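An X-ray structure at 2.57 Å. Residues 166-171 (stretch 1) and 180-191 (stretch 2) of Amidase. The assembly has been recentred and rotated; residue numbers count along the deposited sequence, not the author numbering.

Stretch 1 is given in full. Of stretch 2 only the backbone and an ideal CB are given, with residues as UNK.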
# COMPACT_ATOMS: atom_id res chain seq x y z
N ALA A 166 -7.21 5.80 -3.42
CA ALA A 166 -6.41 6.51 -2.42
C ALA A 166 -5.39 7.45 -3.05
O ALA A 166 -4.90 7.20 -4.15
CB ALA A 166 -5.71 5.52 -1.51
N ASN A 167 -5.07 8.52 -2.34
CA ASN A 167 -4.07 9.48 -2.79
C ASN A 167 -2.68 8.86 -2.76
O ASN A 167 -2.46 7.86 -2.08
CB ASN A 167 -4.12 10.76 -1.95
CG ASN A 167 -3.51 11.95 -2.65
OD1 ASN A 167 -3.15 11.88 -3.83
ND2 ASN A 167 -3.38 13.06 -1.93
N MSE A 168 -1.75 9.46 -3.49
CA MSE A 168 -0.42 8.89 -3.62
C MSE A 168 0.60 9.92 -4.07
O MSE A 168 0.25 10.95 -4.63
CB MSE A 168 -0.43 7.72 -4.61
CG MSE A 168 -1.00 8.10 -5.97
SE MSE A 168 -0.92 6.66 -7.28
CE MSE A 168 1.00 6.63 -7.60
N SER A 169 1.88 9.63 -3.82
CA SER A 169 2.95 10.42 -4.41
C SER A 169 2.87 10.23 -5.92
O SER A 169 2.87 9.10 -6.41
CB SER A 169 4.31 9.99 -3.87
OG SER A 169 4.36 10.11 -2.46
N GLU A 170 2.79 11.34 -6.65
CA GLU A 170 2.57 11.31 -8.09
C GLU A 170 3.61 10.46 -8.82
O GLU A 170 4.80 10.53 -8.51
CB GLU A 170 2.55 12.73 -8.66
CG GLU A 170 2.13 12.82 -10.11
CD GLU A 170 1.85 14.25 -10.55
OE1 GLU A 170 1.66 14.47 -11.77
OE2 GLU A 170 1.82 15.14 -9.69
N TRP A 171 3.14 9.66 -9.77
CA TRP A 171 3.98 8.73 -10.52
C TRP A 171 4.73 7.77 -9.61
O TRP A 171 5.88 7.42 -9.88
CB TRP A 171 4.97 9.48 -11.42
CG TRP A 171 4.33 10.13 -12.61
CD1 TRP A 171 4.29 11.47 -12.88
CD2 TRP A 171 3.65 9.48 -13.68
NE1 TRP A 171 3.62 11.69 -14.06
CE2 TRP A 171 3.22 10.49 -14.57
CE3 TRP A 171 3.35 8.15 -13.98
CZ2 TRP A 171 2.51 10.20 -15.74
CZ3 TRP A 171 2.65 7.86 -15.14
CH2 TRP A 171 2.24 8.89 -16.00
N UNK A 180 7.28 16.72 -2.04
CA UNK A 180 6.98 16.07 -0.76
C UNK A 180 6.18 14.79 -0.95
O UNK A 180 5.37 14.70 -1.87
CB UNK A 180 6.21 17.03 0.15
N UNK A 181 6.42 13.80 -0.09
CA UNK A 181 5.70 12.54 -0.16
C UNK A 181 4.23 12.74 0.16
O UNK A 181 3.88 13.53 1.03
CB UNK A 181 6.32 11.52 0.80
N UNK A 182 3.37 12.01 -0.55
CA UNK A 182 1.94 12.12 -0.34
C UNK A 182 1.29 13.19 -1.19
O UNK A 182 0.07 13.35 -1.17
CB UNK A 182 1.66 12.40 1.14
N UNK A 183 2.10 13.93 -1.94
CA UNK A 183 1.56 14.96 -2.82
C UNK A 183 1.27 14.43 -4.22
O UNK A 183 2.03 13.64 -4.77
CB UNK A 183 2.53 16.14 -2.90
N UNK A 184 0.15 14.88 -4.78
CA UNK A 184 -0.21 14.55 -6.15
C UNK A 184 -0.86 15.75 -6.82
O UNK A 184 -1.62 16.48 -6.18
CB UNK A 184 -1.15 13.34 -6.19
N UNK A 185 -0.57 15.96 -8.10
CA UNK A 185 -1.15 17.07 -8.83
C UNK A 185 -2.64 16.88 -9.08
O UNK A 185 -3.33 17.82 -9.47
CB UNK A 185 -0.42 17.26 -10.16
N UNK A 186 -3.12 15.67 -8.85
CA UNK A 186 -4.52 15.34 -9.08
C UNK A 186 -5.42 15.77 -7.93
O UNK A 186 -6.45 16.43 -8.14
CB UNK A 186 -4.67 13.84 -9.31
N UNK A 187 -5.05 15.41 -6.71
CA UNK A 187 -5.89 15.67 -5.55
C UNK A 187 -5.25 16.65 -4.57
O UNK A 187 -5.94 17.44 -3.93
CB UNK A 187 -6.20 14.36 -4.83
N UNK A 188 -3.93 16.59 -4.44
CA UNK A 188 -3.22 17.48 -3.54
C UNK A 188 -2.34 16.74 -2.54
O UNK A 188 -1.89 15.63 -2.80
CB UNK A 188 -4.22 18.36 -2.79
N UNK A 189 -2.11 17.37 -1.39
CA UNK A 189 -1.20 16.82 -0.39
C UNK A 189 -1.90 15.89 0.60
O UNK A 189 -2.94 16.24 1.17
CB UNK A 189 -0.52 17.96 0.37
N UNK A 190 -1.32 14.71 0.81
CA UNK A 190 -1.80 13.78 1.81
C UNK A 190 -1.26 14.17 3.18
O UNK A 190 -0.08 14.52 3.31
CB UNK A 190 -1.40 12.35 1.45
N UNK A 191 -2.11 14.10 4.20
CA UNK A 191 -1.69 14.44 5.56
C UNK A 191 -1.69 13.21 6.47
O UNK A 191 -2.54 12.33 6.35
CB UNK A 191 -2.61 15.52 6.14

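Position 180 points its CB away from stretch 1. Its phi of -67° admits many residues, proline among them. It is Pro180, which opens a type II turn ending at 183.

Position 181 points sideways, its ideal CB 4.1 Å from Ser169 OG. A small side chain, or one leading outward, would suit. It is Ser181; its OG is hydrogen-bonded elsewhere in the structure.

Position 182 has phi 89° and psi -4°. A CB here would jam against the carbonyl O of 181, so glycine is called for. It is Gly182. Its N donates to Ser169 OG (2.9 Å), nearly straight at 176°.

Position 183 points away, so stretch 1 sets little limit and a large side chain is possible. The backbone makes the contact: the O of 183 accepts from Glu170 N at 3.1 Å and lies 3.4 Å from Ser169 CA in a CA-H...O contact. Tyr183 leads away, and its OH is hydrogen-bonded elsewhere in the structure.

Position 184 is close-set. Its ideal CB is 3.2 Å from Met168 O, which is tight, and 3.4 Å from Asn167 OD1. A small side chain fits, and a donor could use the OD1; serine, threonine or cysteine might be considered. It is Ser184. With chi1 in p, its OG donates to Asn167 OD1 at 2.7 Å. Ser184 OG also accepts from the backbone N of 187, so it ties its own loop to stretch 1.

Position 185 has an ordinary phi of -70°, but its ideal CB would be 3.1 Å from Glu170 OE2. This tight approach favours glycine. Gly185 leaves the carboxylate room, and its N donates to Glu170 OE2 at 3.0 Å.

Position 186 meets nothing of stretch 1, so many residues would do. Lys186 is extended, all four chi angles t.

Position 187 points toward stretch 1, with its ideal CB 4.1 Å from Asn167 OD1. A long side chain could still turn off. Lys187 does so, its end leading away.

Position 188, at phi 125° and psi -153°, again calls for glycine, since a CB would jam against the O of 187. Gly188 O accepts from Asn167 ND2 at 3.1 Å.

Position 189 points away and is open to many residues. Gln189 NE2 donates to Ser181 O at 2.9 Å, bracing its own stretch.

Position 190 points toward Asn167, its ideal CB 4.0 Å from ND2. A medium polar residue would suit. Asn190 places OD1 3.5 Å from Asn167 CB.

Position 191 is out of reach and unconstrained here. It is Leu191.

Stretch 2 (180-191) PSGYSGKKGQNL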
# COMPACT_ATOMS: atom_id res chain seq x y z
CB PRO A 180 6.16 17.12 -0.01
CG PRO A 180 5.54 17.94 -1.09
CD PRO A 180 6.56 18.00 -2.18
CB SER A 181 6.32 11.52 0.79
OG SER A 181 6.30 11.99 2.13
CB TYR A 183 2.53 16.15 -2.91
CG TYR A 183 2.06 17.21 -3.88
CD1 TYR A 183 1.13 18.17 -3.49
CD2 TYR A 183 2.55 17.26 -5.18
CE1 TYR A 183 0.69 19.14 -4.37
CE2 TYR A 183 2.12 18.23 -6.07
CZ TYR A 183 1.19 19.17 -5.66
OH TYR A 183 0.76 20.14 -6.54
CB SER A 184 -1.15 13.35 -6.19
OG SER A 184 -2.45 13.71 -5.75
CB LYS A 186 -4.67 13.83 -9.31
CG LYS A 186 -6.10 13.38 -9.51
CD LYS A 186 -6.18 11.86 -9.57
CE LYS A 186 -7.60 11.39 -9.83
NZ LYS A 186 -7.68 9.90 -9.87
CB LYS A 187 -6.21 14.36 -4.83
CG LYS A 187 -7.35 14.47 -3.83
CD LYS A 187 -8.63 14.92 -4.52
CE LYS A 187 -9.75 15.16 -3.52
NZ LYS A 187 -9.43 16.28 -2.60
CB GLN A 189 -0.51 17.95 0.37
CG GLN A 189 0.37 17.48 1.51
CD GLN A 189 1.57 16.69 1.02
OE1 GLN A 189 2.38 17.19 0.24
NE2 GLN A 189 1.70 15.45 1.49
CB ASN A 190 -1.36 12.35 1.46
CG ASN A 190 -2.30 11.29 2.02
OD1 ASN A 190 -2.75 10.41 1.29
ND2 ASN A 190 -2.57 11.36 3.32
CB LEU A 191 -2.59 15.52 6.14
CG LEU A 191 -2.60 16.86 5.39
CD1 LEU A 191 -3.44 17.88 6.14
CD2 LEU A 191 -1.18 17.37 5.18
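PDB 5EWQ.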